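Local coordinates for methyl-accepting chemotaxis sensory transducer (Anaeromyxobacter dehalogenans, PDB 4K08), which probably senses small molecules in the periplasm through a single Cache, PAS-like domain and passes the signal on to the chemotaxis machinery, at residues M3-V11 with V136-D144; Y57-M67 with H70-L81. All blocks are in the same frame, centred on the assembly; numbering follows the deposited sequence.

The two contacts illustrate how one Cache sheet serves different ends on its two sides. Interaction 1 lays the start of the long helix 5-30 against strand 135-142; interaction 2 folds the loop after strand 67-69 back on the segment that holds strand 59-62, and is nested within the chain loop that interaction 1 closes. The strands 135-142 and 59-62 are neighbours, and S139 OG is hydrogen-bonded to Y57 O, linking the two contacts. Both contacts are partly buried. The first is mainly aliphatic, with one arginine at its outer end; the second runs from a surface cluster of charges through a selenomethionine core to an aromatic site occupied by acetate.

Interaction 1 of 2, residues M3-V11 with V136-D144; sequences MLAERQAKV and VVGSGLYVD
L141 stands at the centre of this contact, its two methyls shared among several residues of the helix. CD2 sits 3.8 Å from V11 CG2 and equally close to CG of Q8. The leucine CG, lodged between the backbone N and the carbonyl carbon (chi1 60°), sets CD2 against V11 and CD1 under the R7 guanidinium. One helical turn beyond R7, V11 closes the tight inner end: its CG1 lies 3.2 Å from S139 O and packs against the backbone of G140.

Toward the N-terminus the contact becomes looser and more polar. L4 CD1 meets L141 CD1 at 4.2 Å, and R7, partly exposed and bent at chi3 (63°), lays one guanidinium face over that same methyl. The edge of the group faces the end of the strand, where NH2 donates to Y142 O over 3.3 Å, approaching from above the carbonyl plane. NH1 adds only weak bonds to Y142 O and V143 O. The flat face thus packs on a methyl while the in-plane edge donates to carbonyls.

Helix 5-11 and strand 136-142 run nearly antiparallel, at 155°, with axes 8.2 Å apart. Q8 and V143 also touch I124 of strand 120-130, V11 reaches Y52, and V15 farther along helix 5-30 continues the packing on S139, so the long helix runs along one face of the sheet.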
loop_
_atom_site.group_PDB
_atom_site.type_symbol
_atom_site.label_atom_id
_atom_site.label_comp_id
_atom_site.label_asym_id
_atom_site.label_seq_id
_atom_site.Cartn_x
_atom_site.Cartn_y
_atom_site.Cartn_z
HETATM N N MSE A 3 -9.981 20.860 4.474
HETATM C CA MSE A 3 -8.746 21.206 3.731
HETATM C C MSE A 3 -7.812 20.009 3.628
HETATM O O MSE A 3 -6.861 20.003 2.852
HETATM C CB MSE A 3 -7.986 22.401 4.304
HETATM C CG MSE A 3 -8.143 23.681 3.514
HETATM SE SE MSE A 3 -6.467 24.278 2.706
HETATM C CE MSE A 3 -5.280 24.287 4.256
ATOM N N LEU A 4 -8.109 18.988 4.416
ATOM C CA LEU A 4 -7.296 17.794 4.503
ATOM C C LEU A 4 -8.102 16.614 3.972
ATOM O O LEU A 4 -7.553 15.633 3.474
ATOM C CB LEU A 4 -6.908 17.577 5.962
ATOM C CG LEU A 4 -6.493 16.203 6.484
ATOM C CD1 LEU A 4 -4.976 16.030 6.355
ATOM C CD2 LEU A 4 -6.955 16.017 7.942
ATOM N N ALA A 5 -9.418 16.715 4.089
ATOM C CA ALA A 5 -10.315 15.765 3.446
ATOM C C ALA A 5 -10.021 15.738 1.939
ATOM O O ALA A 5 -10.167 14.698 1.292
ATOM C CB ALA A 5 -11.791 16.133 3.723
ATOM N N GLU A 6 -9.579 16.873 1.396
ATOM C CA GLU A 6 -9.284 16.990 -0.029
ATOM C C GLU A 6 -8.028 16.192 -0.406
ATOM O O GLU A 6 -8.003 15.485 -1.423
ATOM C CB GLU A 6 -9.111 18.467 -0.425
ATOM C CG GLU A 6 -8.468 18.673 -1.804
ATOM N N ARG A 7 -6.993 16.319 0.420
ATOM C CA ARG A 7 -5.767 15.555 0.244
ATOM C C ARG A 7 -6.017 14.058 0.478
ATOM O O ARG A 7 -5.456 13.213 -0.227
ATOM C CB ARG A 7 -4.680 16.039 1.203
ATOM C CG ARG A 7 -4.322 17.518 1.078
ATOM C CD ARG A 7 -3.166 17.897 2.013
ATOM N NE ARG A 7 -1.939 17.175 1.670
ATOM C CZ ARG A 7 -0.962 16.856 2.535
ATOM N NH1 ARG A 7 -1.053 17.188 3.825
ATOM N NH2 ARG A 7 0.117 16.192 2.094
ATOM N N GLN A 8 -6.852 13.732 1.470
ATOM C CA GLN A 8 -7.186 12.331 1.725
ATOM C C GLN A 8 -7.944 11.775 0.547
ATOM O O GLN A 8 -7.746 10.624 0.190
ATOM C CB GLN A 8 -8.024 12.159 2.997
ATOM C CG GLN A 8 -7.223 12.248 4.276
ATOM C CD GLN A 8 -8.033 11.807 5.487
ATOM O OE1 GLN A 8 -8.009 12.458 6.524
ATOM N NE2 GLN A 8 -8.743 10.682 5.361
ATOM N N ALA A 9 -8.821 12.586 -0.045
ATOM C CA ALA A 9 -9.548 12.170 -1.238
ATOM C C ALA A 9 -8.585 11.916 -2.393
ATOM O O ALA A 9 -8.807 11.026 -3.193
ATOM C CB ALA A 9 -10.590 13.222 -1.641
ATOM N N LYS A 10 -7.522 12.690 -2.494
ATOM C CA LYS A 10 -6.587 12.455 -3.584
ATOM C C LYS A 10 -5.774 11.174 -3.382
ATOM O O LYS A 10 -5.518 10.463 -4.337
ATOM C CB LYS A 10 -5.639 13.636 -3.801
ATOM C CG LYS A 10 -4.690 13.376 -4.975
ATOM C CD LYS A 10 -4.210 14.632 -5.608
ATOM C CE LYS A 10 -3.315 14.335 -6.799
ATOM N NZ LYS A 10 -2.604 15.601 -7.194
ATOM N N VAL A 11 -5.353 10.903 -2.151
ATOM C CA VAL A 11 -4.665 9.657 -1.820
ATOM C C VAL A 11 -5.613 8.478 -2.100
ATOM O O VAL A 11 -5.243 7.500 -2.770
ATOM C CB VAL A 11 -4.189 9.658 -0.360
ATOM C CG1 VAL A 11 -3.754 8.268 0.085
ATOM C CG2 VAL A 11 -3.017 10.664 -0.187
ATOM N N VAL A 136 -2.522 -6.352 0.016
ATOM C CA VAL A 136 -3.000 -5.060 0.473
ATOM C C VAL A 136 -2.184 -4.026 -0.289
ATOM O O VAL A 136 -0.970 -4.131 -0.303
ATOM C CB VAL A 136 -2.754 -4.875 1.992
ATOM C CG1 VAL A 136 -3.118 -3.421 2.460
ATOM C CG2 VAL A 136 -3.558 -5.942 2.779
ATOM N N VAL A 137 -2.833 -3.066 -0.933
ATOM C CA VAL A 137 -2.114 -2.016 -1.683
ATOM C C VAL A 137 -2.405 -0.678 -1.000
ATOM O O VAL A 137 -3.567 -0.412 -0.634
ATOM C CB VAL A 137 -2.589 -1.961 -3.163
ATOM C CG1 VAL A 137 -1.723 -0.980 -3.975
ATOM C CG2 VAL A 137 -2.552 -3.371 -3.768
ATOM N N GLY A 138 -1.374 0.134 -0.761
ATOM C CA GLY A 138 -1.567 1.344 0.029
ATOM C C GLY A 138 -0.762 2.520 -0.489
ATOM O O GLY A 138 0.205 2.343 -1.250
ATOM N N SER A 139 -1.175 3.719 -0.078
ATOM C CA SER A 139 -0.389 4.939 -0.270
ATOM C C SER A 139 -0.880 5.909 0.792
ATOM O O SER A 139 -2.027 5.789 1.242
ATOM C CB SER A 139 -0.579 5.547 -1.678
ATOM O OG SER A 139 0.295 6.652 -1.875
ATOM N N GLY A 140 -0.029 6.843 1.217
ATOM C CA GLY A 140 -0.439 7.821 2.221
ATOM C C GLY A 140 0.085 9.236 1.966
ATOM O O GLY A 140 0.988 9.449 1.145
ATOM N N LEU A 141 -0.477 10.206 2.687
ATOM C CA LEU A 141 0.036 11.577 2.675
ATOM C C LEU A 141 0.730 11.843 4.017
ATOM O O LEU A 141 0.414 11.228 5.063
ATOM C CB LEU A 141 -1.107 12.592 2.464
ATOM C CG LEU A 141 -2.175 12.486 3.589
ATOM C CD1 LEU A 141 -2.007 13.589 4.602
ATOM C CD2 LEU A 141 -3.584 12.512 3.068
ATOM N N TYR A 142 1.663 12.775 3.982
ATOM C CA TYR A 142 2.359 13.201 5.170
ATOM C C TYR A 142 1.612 14.447 5.662
ATOM O O TYR A 142 1.533 15.474 4.964
ATOM C CB TYR A 142 3.833 13.446 4.880
ATOM C CG TYR A 142 4.514 12.126 4.549
ATOM C CD1 TYR A 142 5.065 11.326 5.583
ATOM C CD2 TYR A 142 4.564 11.646 3.216
ATOM C CE1 TYR A 142 5.646 10.061 5.303
ATOM C CE2 TYR A 142 5.157 10.390 2.909
ATOM C CZ TYR A 142 5.691 9.609 3.950
ATOM O OH TYR A 142 6.275 8.394 3.691
ATOM N N VAL A 143 1.009 14.286 6.838
ATOM C CA VAL A 143 0.167 15.319 7.448
ATOM C C VAL A 143 0.806 16.699 7.383
ATOM O O VAL A 143 0.128 17.650 7.017
ATOM C CB VAL A 143 -0.189 15.017 8.920
ATOM C CG1 VAL A 143 -0.951 16.235 9.534
ATOM C CG2 VAL A 143 -1.012 13.715 9.039
ATOM N N ASP A 144 2.093 16.814 7.706
ATOM C CA ASP A 144 2.753 18.122 7.696
ATOM C C ASP A 144 3.159 18.594 6.287
ATOM O O ASP A 144 3.734 17.843 5.482
ATOM C CB ASP A 144 3.975 18.092 8.619
#

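Interaction 2 of 2, residues Y57-M67 with H70-L81; sequences YFWVNDLEPRM and HPTNPQLDGQDL. With ACT (acetate ion), chain C.
Between R66 and D80 the backbones form a single beta bridge, flanked by hydrogen bonds from L81 N to P65 O and from M67 N to Q79 O (3.0 Å). A type II turn from L76 to Q79 brings G78 N to M67 O, and the cis peptide before P65 shapes the opposing bend.

M67 fills the space inside this loop. Bent at chi2 and chi3, it brings CE to 3.5 Å from H70 CD2 and against the CD1 methyls of L76 and L81, while SE lies at the imidazole edge. At the outer end, R66 grips E64 side-on, NE to OE1 at 2.7 Å and NH2 to OE2, and its NH1 donates to G78 O over 2.7 Å. A methionine in place of R66 would probably leave the E64 carboxylate without its charged mate and G78 O without this donor. D80, whose OD1 is hydrogen-bonded to S82 OG, meets E64 through a water bonded to both carboxylates.

At the other end T72 sets CG2 over the face of Y57, 4.1 Å from the ring centroid. H70 NE2 donates to acetate O at 2.7 Å, and Y57 OH gives the same oxygen a very short bond. With N73 N donating to ND1, bonds at both nitrogens hold the imidazole's orientation. The acetate methyl rests over the centre of the W59 ring, and Y110 and K123 complete the site. Although the acetate probably came from the crystallisation liquor, this set of donors and an aromatic floor is consistent with a pocket for a small carboxylate ligand, as in other Cache sensors.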
loop_
_atom_site.group_PDB
_atom_site.type_symbol
_atom_site.label_atom_id
_atom_site.label_comp_id
_atom_site.label_asym_id
_atom_site.label_seq_id
_atom_site.Cartn_x
_atom_site.Cartn_y
_atom_site.Cartn_z
ATOM N N TYR A 57 4.265 7.516 -2.990
ATOM C CA TYR A 57 4.496 6.165 -3.534
ATOM C C TYR A 57 3.476 5.131 -3.022
ATOM O O TYR A 57 2.707 5.401 -2.060
ATOM C CB TYR A 57 5.910 5.729 -3.162
ATOM C CG TYR A 57 6.038 5.558 -1.643
ATOM C CD1 TYR A 57 5.703 4.348 -1.021
ATOM C CD2 TYR A 57 6.497 6.625 -0.849
ATOM C CE1 TYR A 57 5.795 4.207 0.403
ATOM C CE2 TYR A 57 6.616 6.499 0.549
ATOM C CZ TYR A 57 6.260 5.293 1.165
ATOM O OH TYR A 57 6.392 5.221 2.530
ATOM N N PHE A 58 3.504 3.937 -3.633
ATOM C CA PHE A 58 2.605 2.828 -3.276
ATOM C C PHE A 58 3.451 1.720 -2.654
ATOM O O PHE A 58 4.590 1.589 -3.039
ATOM C CB PHE A 58 1.910 2.246 -4.537
ATOM C CG PHE A 58 1.067 3.256 -5.294
ATOM C CD1 PHE A 58 -0.217 3.586 -4.857
ATOM C CD2 PHE A 58 1.575 3.909 -6.423
ATOM C CE1 PHE A 58 -0.976 4.545 -5.541
ATOM C CE2 PHE A 58 0.831 4.835 -7.110
ATOM C CZ PHE A 58 -0.453 5.165 -6.668
ATOM N N TRP A 59 2.893 0.875 -1.777
ATOM C CA TRP A 59 3.576 -0.346 -1.381
ATOM C C TRP A 59 2.549 -1.471 -1.418
ATOM O O TRP A 59 1.351 -1.235 -1.466
ATOM C CB TRP A 59 4.150 -0.259 0.073
ATOM C CG TRP A 59 3.019 -0.331 1.116
ATOM C CD1 TRP A 59 2.480 -1.481 1.713
ATOM C CD2 TRP A 59 2.257 0.772 1.637
ATOM N NE1 TRP A 59 1.469 -1.131 2.589
ATOM C CE2 TRP A 59 1.269 0.222 2.532
ATOM C CE3 TRP A 59 2.290 2.158 1.437
ATOM C CZ2 TRP A 59 0.355 1.022 3.230
ATOM C CZ3 TRP A 59 1.357 2.977 2.162
ATOM C CH2 TRP A 59 0.411 2.396 3.038
ATOM N N VAL A 60 3.030 -2.705 -1.379
ATOM C CA VAL A 60 2.163 -3.847 -1.338
ATOM C C VAL A 60 2.621 -4.747 -0.198
ATOM O O VAL A 60 3.809 -5.075 -0.094
ATOM C CB VAL A 60 2.220 -4.659 -2.662
ATOM C CG1 VAL A 60 1.307 -5.930 -2.513
ATOM C CG2 VAL A 60 1.821 -3.778 -3.876
ATOM N N ASN A 61 1.692 -5.147 0.662
ATOM C CA ASN A 61 1.991 -6.229 1.590
ATOM C C ASN A 61 0.904 -7.299 1.515
ATOM O O ASN A 61 -0.134 -7.048 0.927
ATOM C CB ASN A 61 2.208 -5.725 3.037
ATOM C CG ASN A 61 0.954 -5.101 3.655
ATOM O OD1 ASN A 61 0.745 -3.881 3.582
ATOM N ND2 ASN A 61 0.126 -5.935 4.288
ATOM N N ASP A 62 1.151 -8.476 2.097
ATOM C CA ASP A 62 0.118 -9.537 2.082
ATOM C C ASP A 62 -0.525 -9.660 3.452
ATOM O O ASP A 62 -0.315 -8.794 4.336
ATOM C CB ASP A 62 0.633 -10.922 1.605
ATOM C CG ASP A 62 1.663 -11.563 2.556
ATOM O OD1 ASP A 62 1.740 -11.240 3.782
ATOM O OD2 ASP A 62 2.434 -12.414 2.046
ATOM N N LEU A 63 -1.314 -10.720 3.633
ATOM C CA LEU A 63 -2.186 -10.797 4.804
ATOM C C LEU A 63 -1.533 -11.392 6.046
ATOM O O LEU A 63 -2.106 -11.327 7.127
ATOM C CB LEU A 63 -3.483 -11.560 4.442
ATOM C CG LEU A 63 -4.283 -10.857 3.321
ATOM C CD1 LEU A 63 -5.494 -11.699 2.943
ATOM C CD2 LEU A 63 -4.704 -9.438 3.708
ATOM N N GLU A 64 -0.327 -11.940 5.909
ATOM C CA GLU A 64 0.386 -12.502 7.054
ATOM C C GLU A 64 0.452 -11.557 8.292
ATOM O O GLU A 64 0.146 -12.007 9.388
ATOM C CB GLU A 64 1.782 -13.012 6.641
ATOM C CG GLU A 64 2.500 -13.843 7.730
ATOM C CD GLU A 64 3.828 -14.438 7.255
ATOM O OE1 GLU A 64 4.076 -14.494 6.014
ATOM O OE2 GLU A 64 4.638 -14.828 8.124
ATOM N N PRO A 65 0.823 -10.252 8.136
ATOM C CA PRO A 65 1.301 -9.486 6.961
ATOM C C PRO A 65 2.782 -9.653 6.732
ATOM O O PRO A 65 3.557 -9.716 7.671
ATOM C CB PRO A 65 1.003 -8.017 7.306
ATOM C CG PRO A 65 1.101 -7.949 8.878
ATOM C CD PRO A 65 0.670 -9.413 9.353
ATOM N N ARG A 66 3.163 -9.724 5.454
ATOM C CA ARG A 66 4.539 -9.822 5.056
ATOM C C ARG A 66 4.722 -8.841 3.861
ATOM O O ARG A 66 3.808 -8.696 3.038
ATOM C CB ARG A 66 4.877 -11.267 4.640
ATOM C CG ARG A 66 6.353 -11.532 4.176
ATOM C CD ARG A 66 6.634 -13.110 4.064
ATOM N NE ARG A 66 6.555 -13.785 5.378
ATOM C CZ ARG A 66 7.603 -13.994 6.173
ATOM N NH1 ARG A 66 8.816 -13.579 5.810
ATOM N NH2 ARG A 66 7.463 -14.645 7.337
HETATM N N MSE A 67 5.866 -8.173 3.793
HETATM C CA MSE A 67 6.049 -7.161 2.736
HETATM C C MSE A 67 6.250 -7.898 1.388
HETATM O O MSE A 67 7.089 -8.812 1.284
HETATM C CB MSE A 67 7.244 -6.260 2.989
HETATM C CG MSE A 67 7.313 -5.105 1.981
HETATM SE SE MSE A 67 5.818 -3.833 2.272
HETATM C CE MSE A 67 6.440 -2.902 3.845
ATOM N N HIS A 70 8.060 -2.794 -1.330
ATOM C CA HIS A 70 8.112 -1.454 -0.778
ATOM C C HIS A 70 9.202 -0.706 -1.551
ATOM O O HIS A 70 10.349 -1.110 -1.549
ATOM C CB HIS A 70 8.412 -1.448 0.739
ATOM C CG HIS A 70 8.015 -0.161 1.402
ATOM N ND1 HIS A 70 8.687 1.034 1.178
ATOM C CD2 HIS A 70 6.990 0.129 2.239
ATOM C CE1 HIS A 70 8.101 1.998 1.874
ATOM N NE2 HIS A 70 7.049 1.491 2.499
ATOM N N PRO A 71 8.826 0.377 -2.233
ATOM C CA PRO A 71 9.779 1.040 -3.156
ATOM C C PRO A 71 10.771 1.977 -2.466
ATOM O O PRO A 71 11.829 2.226 -3.049
ATOM C CB PRO A 71 8.859 1.826 -4.109
ATOM C CG PRO A 71 7.633 2.195 -3.196
ATOM C CD PRO A 71 7.477 0.987 -2.253
ATOM N N THR A 72 10.459 2.536 -1.279
ATOM C CA THR A 72 11.413 3.475 -0.676
ATOM C C THR A 72 12.142 2.837 0.510
ATOM O O THR A 72 13.189 3.326 0.914
ATOM C CB THR A 72 10.718 4.770 -0.201
ATOM O OG1 THR A 72 9.712 4.432 0.770
ATOM C CG2 THR A 72 10.091 5.483 -1.332
ATOM N N ASN A 73 11.592 1.747 1.045
ATOM C CA ASN A 73 12.268 0.960 2.077
ATOM C C ASN A 73 12.326 -0.525 1.622
ATOM O O ASN A 73 11.765 -1.420 2.291
ATOM C CB ASN A 73 11.522 1.072 3.423
ATOM C CG ASN A 73 11.534 2.508 3.995
ATOM O OD1 ASN A 73 10.583 3.298 3.818
ATOM N ND2 ASN A 73 12.634 2.846 4.647
ATOM N N PRO A 74 13.014 -0.787 0.500
ATOM C CA PRO A 74 12.998 -2.142 -0.103
ATOM C C PRO A 74 13.664 -3.178 0.786
ATOM O O PRO A 74 13.379 -4.357 0.615
ATOM C CB PRO A 74 13.818 -1.978 -1.417
ATOM C CG PRO A 74 14.723 -0.727 -1.171
ATOM C CD PRO A 74 13.795 0.183 -0.303
ATOM N N GLN A 75 14.516 -2.774 1.737
ATOM C CA GLN A 75 15.009 -3.773 2.707
ATOM C C GLN A 75 13.875 -4.496 3.475
ATOM O O GLN A 75 14.126 -5.528 4.097
ATOM C CB GLN A 75 16.015 -3.192 3.704
ATOM C CG GLN A 75 17.330 -2.715 3.050
ATOM N N LEU A 76 12.649 -3.968 3.466
ATOM C CA LEU A 76 11.543 -4.686 4.110
ATOM C C LEU A 76 10.977 -5.851 3.228
ATOM O O LEU A 76 10.124 -6.620 3.684
ATOM C CB LEU A 76 10.396 -3.742 4.394
ATOM C CG LEU A 76 10.757 -2.656 5.480
ATOM C CD1 LEU A 76 9.649 -1.610 5.575
ATOM C CD2 LEU A 76 11.025 -3.315 6.863
ATOM N N ASP A 77 11.376 -5.888 1.957
ATOM C CA ASP A 77 10.782 -6.870 1.025
ATOM C C ASP A 77 10.896 -8.297 1.575
ATOM O O ASP A 77 11.968 -8.695 1.993
ATOM C CB ASP A 77 11.447 -6.799 -0.373
ATOM C CG ASP A 77 11.088 -5.527 -1.130
ATOM O OD1 ASP A 77 10.152 -4.826 -0.677
ATOM O OD2 ASP A 77 11.714 -5.250 -2.187
ATOM N N GLY A 78 9.786 -9.029 1.615
ATOM C CA GLY A 78 9.788 -10.396 2.117
ATOM C C GLY A 78 9.847 -10.526 3.650
ATOM O O GLY A 78 9.758 -11.638 4.182
ATOM N N GLN A 79 9.992 -9.401 4.366
ATOM C CA GLN A 79 10.044 -9.452 5.849
ATOM C C GLN A 79 8.645 -9.628 6.494
ATOM O O GLN A 79 7.644 -9.038 6.060
ATOM C CB GLN A 79 10.739 -8.212 6.431
ATOM C CG GLN A 79 12.214 -8.037 5.986
ATOM C CD GLN A 79 13.130 -9.168 6.491
ATOM O OE1 GLN A 79 12.906 -9.724 7.576
ATOM N NE2 GLN A 79 14.164 -9.516 5.702
ATOM N N ASP A 80 8.587 -10.465 7.534
ATOM C CA ASP A 80 7.391 -10.577 8.351
ATOM C C ASP A 80 7.095 -9.212 9.030
ATOM O O ASP A 80 7.967 -8.660 9.715
ATOM C CB ASP A 80 7.649 -11.661 9.409
ATOM C CG ASP A 80 6.421 -11.967 10.297
ATOM O OD1 ASP A 80 5.401 -11.271 10.226
ATOM O OD2 ASP A 80 6.489 -12.982 11.057
ATOM N N LEU A 81 5.882 -8.698 8.866
ATOM C CA LEU A 81 5.544 -7.393 9.410
ATOM C C LEU A 81 4.644 -7.536 10.640
ATOM O O LEU A 81 4.225 -6.529 11.197
ATOM C CB LEU A 81 4.821 -6.521 8.362
ATOM C CG LEU A 81 5.614 -6.309 7.045
ATOM C CD1 LEU A 81 4.740 -5.639 5.926
ATOM C CD2 LEU A 81 6.893 -5.508 7.278
HETATM C C ACT C . 4.287 3.104 4.317
HETATM O O ACT C . 5.336 3.211 3.576
HETATM O OXT ACT C . 3.638 4.146 4.590
HETATM C CH3 ACT C . 3.771 1.773 4.883
HETATM O O HOH W 1 9.605 6.220 2.948
HETATM O O HOH W 2 3.961 -14.373 10.767
#